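Local coordinates for protein histone acetyltransferase HPA2 and related acetyltransferases (Corynebacterium glutamicum ATCC 13032, PDB 2QEC) that belongs to the GCN5-related N-acetyltransferase family and probably transfers an acyl group to a substrate that is not established, at residues 71-83 against 124-137. The protein carries 1 engineered substitution. Sequence-based numbering, arbitrary orientation. Where two conformers were deposited one is given.
Sequences GEIVGVALWDRPD and PHWYLYTVATSSSA. With EDO (1,2-ethanediol), chain D; EDO (1,2-ethanediol), chain G.
Val76 and Ala132 exchange both backbone hydrogen bonds, Ala132 N to Val76 O spanning 2.8 Å at 168°, which defines an antiparallel hydrogen-bonded pair. Asp80 and Tyr127 repeat that exchange further along. Between these pairs the register slips by one: Leu78 N donates to Thr130 O, whereas Leu78 O accepts from Tyr129 N at 2.9 Å, so Tyr129 and Thr130 form a classic beta bulge opposite Leu78. This is consistent with the bulge characteristic of the fourth strand of the GNAT fold; in relatives, backbone amides at the bulge of this strand, which splays from the next parallel strand (here 159-163), bind acetyl-coenzyme A. Here Val131 N makes a weak bond to O2 of a 1,2-ethanediol, probably from the crystallisation liquor, 3.0 Å away. At the far end Ser134 N donates to Val74 O, nearly straight at 174°, and a water joins Ile73 O to Ser134 OG. Another water donates to both Arg81 O and His125 O. Asp80 OD2 lies at the ring edge of Tyr127, 3.2 Å from CD2, with carboxylate and ring nearly coplanar, and is hydrogen-bonded to Tyr57 OH. Pro82 CD sits 3.5 Å from the centroid of the five-membered ring of Trp126, over the face, while the indole NE1 is satisfied by Glu157. Leu128, its CG anti to the backbone N (chi1 176°), lays CD1 over the Trp79 indole, 3.8 Å from the five-membered-ring centroid.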
ATOM      1  N   GLY A  71      10.472 -13.294 -35.260  1.00 39.35           N
ATOM      2  CA  GLY A  71       9.323 -14.102 -34.784  1.00 39.12           C
ATOM      3  C   GLY A  71       9.537 -14.918 -33.513  1.00 38.26           C
ATOM      4  O   GLY A  71       8.656 -15.679 -33.112  1.00 35.68           O
ATOM      5  N   GLU A  72      10.706 -14.787 -32.894  1.00 38.94           N
ATOM      6  CA  GLU A  72      11.008 -15.608 -31.725  0.50 38.13           C
ATOM      7  C   GLU A  72      10.638 -14.880 -30.459  1.00 38.25           C
ATOM      8  O   GLU A  72      10.731 -13.658 -30.376  1.00 38.12           O
ATOM      9  CB  GLU A  72      12.483 -16.043 -31.679  0.50 39.93           C
ATOM     10  CG  GLU A  72      12.974 -16.841 -32.893  0.50 39.12           C
ATOM     11  CD  GLU A  72      12.621 -18.352 -32.906  0.50 49.29           C
ATOM     12  OE1 GLU A  72      12.300 -18.935 -31.839  0.50 38.49           O
ATOM     13  OE2 GLU A  72      12.669 -18.958 -34.024  0.50 43.81           O
ATOM     14  N   ILE A  73      10.234 -15.669 -29.471  1.00 37.61           N
ATOM     15  CA  ILE A  73       9.885 -15.157 -28.162  1.00 37.32           C
ATOM     16  C   ILE A  73      11.179 -14.785 -27.455  1.00 37.43           C
ATOM     17  O   ILE A  73      12.121 -15.593 -27.374  1.00 37.29           O
ATOM     18  CB  ILE A  73       9.066 -16.188 -27.347  1.00 36.55           C
ATOM     19  CG1 ILE A  73       7.682 -16.381 -27.998  1.00 39.32           C
ATOM     20  CG2 ILE A  73       8.966 -15.770 -25.888  1.00 40.06           C
ATOM     21  CD1 ILE A  73       6.977 -17.647 -27.572  1.00 40.57           C
ATOM     22  N   VAL A  74      11.268 -13.512 -27.082  1.00 35.74           N
ATOM     23  CA  VAL A  74      12.452 -12.944 -26.430  1.00 38.32           C
ATOM     24  C   VAL A  74      12.168 -12.406 -25.021  1.00 39.95           C
ATOM     25  O   VAL A  74      13.076 -11.980 -24.311  1.00 39.26           O
ATOM     26  CB  VAL A  74      13.095 -11.809 -27.298  1.00 39.61           C
ATOM     27  CG1 VAL A  74      13.752 -12.404 -28.508  1.00 43.26           C
ATOM     28  CG2 VAL A  74      12.089 -10.743 -27.691  1.00 44.04           C
ATOM     29  N   GLY A  75      10.920 -12.464 -24.613  1.00 40.12           N
ATOM     30  CA  GLY A  75      10.556 -12.081 -23.248  1.00 41.29           C
ATOM     31  C   GLY A  75       9.195 -12.596 -22.886  1.00 42.83           C
ATOM     32  O   GLY A  75       8.379 -12.920 -23.762  1.00 43.43           O
ATOM     33  N   VAL A  76       8.979 -12.687 -21.584  1.00 40.74           N
ATOM     34  CA  VAL A  76       7.725 -13.146 -21.031  0.50 41.10           C
ATOM     35  C   VAL A  76       7.437 -12.388 -19.734  1.00 40.54           C
ATOM     36  O   VAL A  76       8.355 -12.039 -18.970  1.00 42.12           O
ATOM     37  CB  VAL A  76       7.695 -14.707 -20.849  0.50 42.18           C
ATOM     38  CG1 VAL A  76       8.720 -15.212 -19.822  0.50 38.65           C
ATOM     39  CG2 VAL A  76       6.294 -15.206 -20.508  0.50 43.41           C
ATOM     40  N   ALA A  77       6.149 -12.093 -19.517  1.00 41.18           N
ATOM     41  CA  ALA A  77       5.651 -11.550 -18.253  1.00 39.48           C
ATOM     42  C   ALA A  77       4.444 -12.365 -17.724  1.00 42.14           C
ATOM     43  O   ALA A  77       3.521 -12.748 -18.484  1.00 43.38           O
ATOM     44  CB  ALA A  77       5.316 -10.086 -18.399  1.00 41.38           C
ATOM     45  N   LEU A  78       4.431 -12.587 -16.401  1.00 41.79           N
ATOM     46  CA  LEU A  78       3.369 -13.346 -15.717  1.00 37.34           C
ATOM     47  C   LEU A  78       2.684 -12.407 -14.756  1.00 38.32           C
ATOM     48  O   LEU A  78       3.349 -11.805 -13.943  1.00 35.45           O
ATOM     49  CB  LEU A  78       3.947 -14.530 -14.957  1.00 38.55           C
ATOM     50  CG  LEU A  78       4.765 -15.528 -15.851  1.00 39.69           C
ATOM     51  CD1 LEU A  78       5.332 -16.638 -14.981  1.00 46.28           C
ATOM     52  CD2 LEU A  78       3.923 -16.201 -16.864  1.00 47.00           C
ATOM     53  N   TRP A  79       1.374 -12.282 -14.940  1.00 39.50           N
ATOM     54  CA  TRP A  79       0.507 -11.391 -14.185  1.00 40.05           C
ATOM     55  C   TRP A  79      -0.651 -12.166 -13.535  1.00 39.62           C
ATOM     56  O   TRP A  79      -1.248 -13.080 -14.154  1.00 39.40           O
ATOM     57  CB  TRP A  79      -0.077 -10.385 -15.158  1.00 40.87           C
ATOM     58  CG  TRP A  79       0.874  -9.436 -15.851  1.00 35.76           C
ATOM     59  CD1 TRP A  79       1.609  -9.675 -16.989  1.00 38.44           C
ATOM     60  CD2 TRP A  79       1.094  -8.073 -15.513  1.00 37.30           C
ATOM     61  NE1 TRP A  79       2.286  -8.552 -17.347  1.00 39.14           N
ATOM     62  CE2 TRP A  79       1.976  -7.545 -16.465  1.00 38.20           C
ATOM     63  CE3 TRP A  79       0.613  -7.240 -14.500  1.00 39.43           C
ATOM     64  CZ2 TRP A  79       2.434  -6.240 -16.403  1.00 40.52           C
ATOM     65  CZ3 TRP A  79       1.041  -5.930 -14.449  1.00 41.51           C
ATOM     66  CH2 TRP A  79       1.938  -5.439 -15.414  1.00 38.68           C
ATOM     67  N   ASP A  80      -0.983 -11.803 -12.297  1.00 41.18           N
ATOM     68  CA  ASP A  80      -2.207 -12.209 -11.643  1.00 43.12           C
ATOM     69  C   ASP A  80      -3.174 -11.041 -11.699  1.00 45.66           C
ATOM     70  O   ASP A  80      -2.801  -9.879 -11.525  1.00 41.46           O
ATOM     71  CB  ASP A  80      -1.995 -12.564 -10.157  1.00 44.83           C
ATOM     72  CG  ASP A  80      -1.166 -13.810  -9.972  1.00 53.65           C
ATOM     73  OD1 ASP A  80      -1.680 -14.910 -10.224  1.00 64.74           O
ATOM     74  OD2 ASP A  80       0.011 -13.698  -9.574  1.00 69.18           O
ATOM     75  N   ARG A  81      -4.438 -11.384 -11.926  1.00 45.67           N
ATOM     76  CA  ARG A  81      -5.507 -10.426 -12.095  1.00 45.25           C
ATOM     77  C   ARG A  81      -6.086 -10.079 -10.743  1.00 41.51           C
ATOM     78  O   ARG A  81      -5.908 -10.833  -9.775  1.00 43.79           O
ATOM     79  CB  ARG A  81      -6.592 -11.031 -13.029  1.00 45.02           C
ATOM     80  CG  ARG A  81      -6.019 -11.472 -14.370  1.00 46.64           C
ATOM     81  CD  ARG A  81      -7.011 -12.324 -15.201  1.00 52.88           C
ATOM     82  NE  ARG A  81      -8.182 -11.520 -15.521  1.00 57.98           N
ATOM     83  CZ  ARG A  81      -8.320 -10.743 -16.599  1.00 61.81           C
ATOM     84  NH1 ARG A  81      -7.368 -10.658 -17.533  1.00 53.06           N
ATOM     85  NH2 ARG A  81      -9.444 -10.044 -16.741  1.00 60.81           N
ATOM     86  N   PRO A  82      -6.756  -8.933 -10.646  1.00 40.91           N
ATOM     87  CA  PRO A  82      -7.392  -8.658  -9.372  1.00 42.70           C
ATOM     88  C   PRO A  82      -8.439  -9.696  -8.905  1.00 49.04           C
ATOM     89  O   PRO A  82      -9.162 -10.274  -9.718  1.00 45.96           O
ATOM     90  CB  PRO A  82      -8.057  -7.275  -9.572  1.00 43.54           C
ATOM     91  CG  PRO A  82      -7.464  -6.691 -10.720  1.00 41.46           C
ATOM     92  CD  PRO A  82      -6.962  -7.836 -11.611  1.00 41.59           C
ATOM     93  N   ASP A  83      -8.506  -9.907  -7.591  1.00 55.25           N
ATOM     94  CA  ASP A  83      -9.486 -10.821  -6.979  1.00 62.51           C
ATOM     95  C   ASP A  83      -9.609 -10.509  -5.478  1.00 65.51           C
ATOM     96  O   ASP A  83     -10.152 -11.301  -4.701  1.00 70.68           O
ATOM     97  CB  ASP A  83      -9.094 -12.297  -7.194  1.00 63.29           C
ATOM     98  N   PRO A 124      -7.883  -4.623  -4.128  1.00 41.86           N
ATOM     99  CA  PRO A 124      -7.739  -5.315  -5.426  1.00 41.36           C
ATOM    100  C   PRO A 124      -6.631  -4.737  -6.259  1.00 37.11           C
ATOM    101  O   PRO A 124      -6.433  -3.510  -6.300  1.00 37.58           O
ATOM    102  CB  PRO A 124      -9.103  -5.102  -6.104  1.00 45.20           C
ATOM    103  CG  PRO A 124     -10.044  -4.730  -4.968  1.00 46.72           C
ATOM    104  CD  PRO A 124      -9.217  -4.014  -3.956  1.00 46.23           C
ATOM    105  N   HIS A 125      -5.855  -5.618  -6.891  1.00 37.76           N
ATOM    106  CA  HIS A 125      -4.759  -5.171  -7.684  1.00 38.23           C
ATOM    107  C   HIS A 125      -4.327  -6.242  -8.644  1.00 36.98           C
ATOM    108  O   HIS A 125      -4.505  -7.437  -8.373  1.00 38.29           O
ATOM    109  CB  HIS A 125      -3.541  -4.806  -6.795  1.00 38.69           C
ATOM    110  CG  HIS A 125      -3.026  -5.942  -5.956  1.00 36.31           C
ATOM    111  ND1 HIS A 125      -3.556  -6.229  -4.715  1.00 36.67           N
ATOM    112  CD2 HIS A 125      -2.030  -6.844  -6.159  1.00 36.80           C
ATOM    113  CE1 HIS A 125      -2.921  -7.275  -4.205  1.00 39.48           C
ATOM    114  NE2 HIS A 125      -1.982  -7.659  -5.054  1.00 38.00           N
ATOM    115  N   TRP A 126      -3.679  -5.815  -9.729  1.00 38.16           N
ATOM    116  CA  TRP A 126      -2.882  -6.723 -10.561  1.00 37.08           C
ATOM    117  C   TRP A 126      -1.538  -6.998  -9.881  1.00 40.67           C
ATOM    118  O   TRP A 126      -1.048  -6.172  -9.152  1.00 41.22           O
ATOM    119  CB  TRP A 126      -2.591  -6.105 -11.922  1.00 41.98           C
ATOM    120  CG  TRP A 126      -3.796  -5.936 -12.782  1.00 39.13           C
ATOM    121  CD1 TRP A 126      -4.789  -4.991 -12.653  1.00 39.49           C
ATOM    122  CD2 TRP A 126      -4.170  -6.771 -13.847  1.00 33.20           C
ATOM    123  NE1 TRP A 126      -5.750  -5.187 -13.620  1.00 40.82           N
ATOM    124  CE2 TRP A 126      -5.367  -6.264 -14.383  1.00 35.14           C
ATOM    125  CE3 TRP A 126      -3.553  -7.899 -14.472  1.00 38.42           C
ATOM    126  CZ2 TRP A 126      -5.984  -6.847 -15.484  1.00 41.49           C
ATOM    127  CZ3 TRP A 126      -4.180  -8.466 -15.541  1.00 41.74           C
ATOM    128  CH2 TRP A 126      -5.369  -7.936 -16.048  1.00 38.77           C
ATOM    129  N   TYR A 127      -0.954  -8.171 -10.110  1.00 37.74           N
ATOM    130  CA  TYR A 127       0.386  -8.473  -9.599  1.00 35.24           C
ATOM    131  C   TYR A 127       1.251  -8.853 -10.763  1.00 39.17           C
ATOM    132  O   TYR A 127       0.916  -9.790 -11.422  1.00 36.72           O
ATOM    133  CB  TYR A 127       0.322  -9.656  -8.631  1.00 35.08           C
ATOM    134  CG  TYR A 127       1.627 -10.239  -8.102  1.00 31.46           C
ATOM    135  CD1 TYR A 127       2.710  -9.435  -7.775  1.00 40.73           C
ATOM    136  CD2 TYR A 127       1.765 -11.619  -7.919  1.00 41.71           C
ATOM    137  CE1 TYR A 127       3.871  -9.962  -7.298  1.00 38.14           C
ATOM    138  CE2 TYR A 127       2.919 -12.147  -7.430  1.00 37.08           C
ATOM    139  CZ  TYR A 127       3.962 -11.320  -7.104  1.00 36.25           C
ATOM    140  OH  TYR A 127       5.129 -11.849  -6.634  1.00 40.01           O
ATOM    141  N   LEU A 128       2.353  -8.142 -10.949  1.00 40.29           N
ATOM    142  CA  LEU A 128       3.398  -8.539 -11.875  1.00 40.13           C
ATOM    143  C   LEU A 128       4.368  -9.423 -11.135  1.00 38.74           C
ATOM    144  O   LEU A 128       5.168  -8.922 -10.333  1.00 39.64           O
ATOM    145  CB  LEU A 128       4.098  -7.309 -12.439  1.00 41.02           C
ATOM    146  CG  LEU A 128       5.273  -7.661 -13.360  1.00 41.69           C
ATOM    147  CD1 LEU A 128       4.817  -8.589 -14.480  1.00 42.87           C
ATOM    148  CD2 LEU A 128       5.894  -6.384 -13.867  1.00 42.31           C
ATOM    149  N   TYR A 129       4.277 -10.730 -11.405  1.00 37.04           N
ATOM    150  CA  TYR A 129       5.029 -11.782 -10.718  1.00 37.69           C
ATOM    151  C   TYR A 129       6.438 -11.815 -11.225  1.00 42.42           C
ATOM    152  O   TYR A 129       7.417 -11.760 -10.445  1.00 36.47           O
ATOM    153  CB  TYR A 129       4.334 -13.144 -10.847  1.00 40.14           C
ATOM    154  CG  TYR A 129       5.183 -14.368 -10.538  1.00 42.65           C
ATOM    155  CD1 TYR A 129       5.879 -14.497  -9.331  1.00 46.70           C
ATOM    156  CD2 TYR A 129       5.301 -15.402 -11.444  1.00 41.19           C
ATOM    157  CE1 TYR A 129       6.677 -15.650  -9.069  1.00 38.61           C
ATOM    158  CE2 TYR A 129       6.076 -16.513 -11.173  1.00 39.59           C
ATOM    159  CZ  TYR A 129       6.765 -16.618  -9.978  1.00 42.23           C
ATOM    160  OH  TYR A 129       7.525 -17.755  -9.737  1.00 43.38           O
ATOM    161  N   THR A 130       6.581 -11.898 -12.545  1.00 42.83           N
ATOM    162  CA  THR A 130       7.880 -11.970 -13.103  1.00 44.88           C
ATOM    163  C   THR A 130       7.889 -11.396 -14.526  1.00 45.61           C
ATOM    164  O   THR A 130       6.885 -11.491 -15.266  1.00 39.22           O
ATOM    165  CB  THR A 130       8.385 -13.429 -13.023  1.00 49.23           C
ATOM    166  OG1 THR A 130       9.803 -13.451 -13.120  1.00 61.88           O
ATOM    167  CG2 THR A 130       7.755 -14.287 -14.084  1.00 44.18           C
ATOM    168  N   VAL A 131       9.021 -10.790 -14.869  1.00 45.56           N
ATOM    169  CA  VAL A 131       9.323 -10.342 -16.230  1.00 45.00           C
ATOM    170  C   VAL A 131      10.710 -10.819 -16.570  1.00 44.02           C
ATOM    171  O   VAL A 131      11.665 -10.605 -15.831  1.00 39.75           O
ATOM    172  CB  VAL A 131       9.096  -8.783 -16.395  1.00 49.35           C
ATOM    173  CG1 VAL A 131       9.854  -8.007 -15.368  1.00 57.61           C
ATOM    174  CG2 VAL A 131       9.510  -8.298 -17.796  1.00 55.17           C
ATOM    175  N   ALA A 132      10.837 -11.564 -17.674  1.00 37.62           N
ATOM    176  CA  ALA A 132      12.066 -12.140 -18.050  1.00 38.81           C
ATOM    177  C   ALA A 132      12.344 -11.844 -19.501  1.00 39.86           C
ATOM    178  O   ALA A 132      11.419 -11.855 -20.323  1.00 38.04           O
ATOM    179  CB  ALA A 132      11.992 -13.652 -17.838  1.00 40.92           C
ATOM    180  N   THR A 133      13.614 -11.593 -19.784  1.00 38.61           N
ATOM    181  CA  THR A 133      14.144 -11.260 -21.109  1.00 40.36           C
ATOM    182  C   THR A 133      15.185 -12.293 -21.460  1.00 43.01           C
ATOM    183  O   THR A 133      16.024 -12.624 -20.618  1.00 43.79           O
ATOM    184  CB  THR A 133      14.853  -9.873 -21.075  1.00 41.49           C
ATOM    185  OG1 THR A 133      13.874  -8.868 -20.777  1.00 44.49           O
ATOM    186  CG2 THR A 133      15.526  -9.513 -22.393  1.00 44.99           C
ATOM    187  N   SER A 134      15.188 -12.766 -22.702  1.00 43.74           N
ATOM    188  CA  SER A 134      16.256 -13.660 -23.161  1.00 43.18           C
ATOM    189  C   SER A 134      17.613 -12.949 -23.132  1.00 43.08           C
ATOM    190  O   SER A 134      17.697 -11.747 -23.379  1.00 40.36           O
ATOM    191  CB  SER A 134      16.021 -14.177 -24.599  1.00 45.93           C
ATOM    192  OG  SER A 134      14.824 -14.872 -24.646  1.00 51.77           O
ATOM    193  N   SER A 135      18.673 -13.707 -22.864  1.00 46.32           N
ATOM    194  CA  SER A 135      20.019 -13.144 -22.786  1.00 51.02           C
ATOM    195  C   SER A 135      20.378 -12.496 -24.113  1.00 52.10           C
ATOM    196  O   SER A 135      20.888 -11.361 -24.163  1.00 51.90           O
ATOM    197  CB  SER A 135      21.050 -14.244 -22.465  1.00 53.37           C
ATOM    198  OG  SER A 135      20.634 -14.997 -21.328  1.00 52.79           O
ATOM    199  N   SER A 136      20.095 -13.239 -25.179  1.00 49.97           N
ATOM    200  CA  SER A 136      20.279 -12.767 -26.535  1.00 49.23           C
ATOM    201  C   SER A 136      19.577 -11.441 -26.845  1.00 48.43           C
ATOM    202  O   SER A 136      19.986 -10.752 -27.761  1.00 50.81           O
ATOM    203  CB  SER A 136      19.807 -13.842 -27.529  1.00 48.12           C
ATOM    204  OG  SER A 136      18.393 -13.946 -27.513  1.00 54.00           O
ATOM    205  N   ALA A 137      18.542 -11.074 -26.091  1.00 47.98           N
ATOM    206  CA  ALA A 137      17.741  -9.896 -26.419  1.00 47.46           C
ATOM    207  C   ALA A 137      17.906  -8.801 -25.380  1.00 48.71           C
ATOM    208  O   ALA A 137      17.090  -7.900 -25.319  1.00 46.84           O
ATOM    209  CB  ALA A 137      16.263 -10.283 -26.554  1.00 45.62           C
TER
HETATM  210  C1  EDO D 206       9.263  -7.492 -11.736  1.00 61.45           C
HETATM  211  O1  EDO D 206       9.334  -7.154 -10.352  1.00 58.17           O
HETATM  212  C2  EDO D 206       9.090  -9.001 -11.902  1.00 60.46           C
HETATM  213  O2  EDO D 206      10.301  -9.651 -12.370  1.00 59.81           O
HETATM  214  C1  EDO G 209      12.839  -6.094 -17.532  1.00 69.96           C
HETATM  215  O1  EDO G 209      12.323  -5.165 -16.551  1.00 74.78           O
HETATM  216  C2  EDO G 209      13.498  -7.349 -16.933  1.00 73.69           C
HETATM  217  O2  EDO G 209      13.677  -8.400 -17.915  1.00 59.81           O
HETATM  218  O   HOH W   1      14.705 -15.902 -27.620  1.00 62.23           O
HETATM  219  O   HOH W   2      -3.388  -9.870  -8.067  1.00 47.57           O
HETATM  220  O   HOH W   3      -6.464  -8.593  -5.862  1.00 44.17           O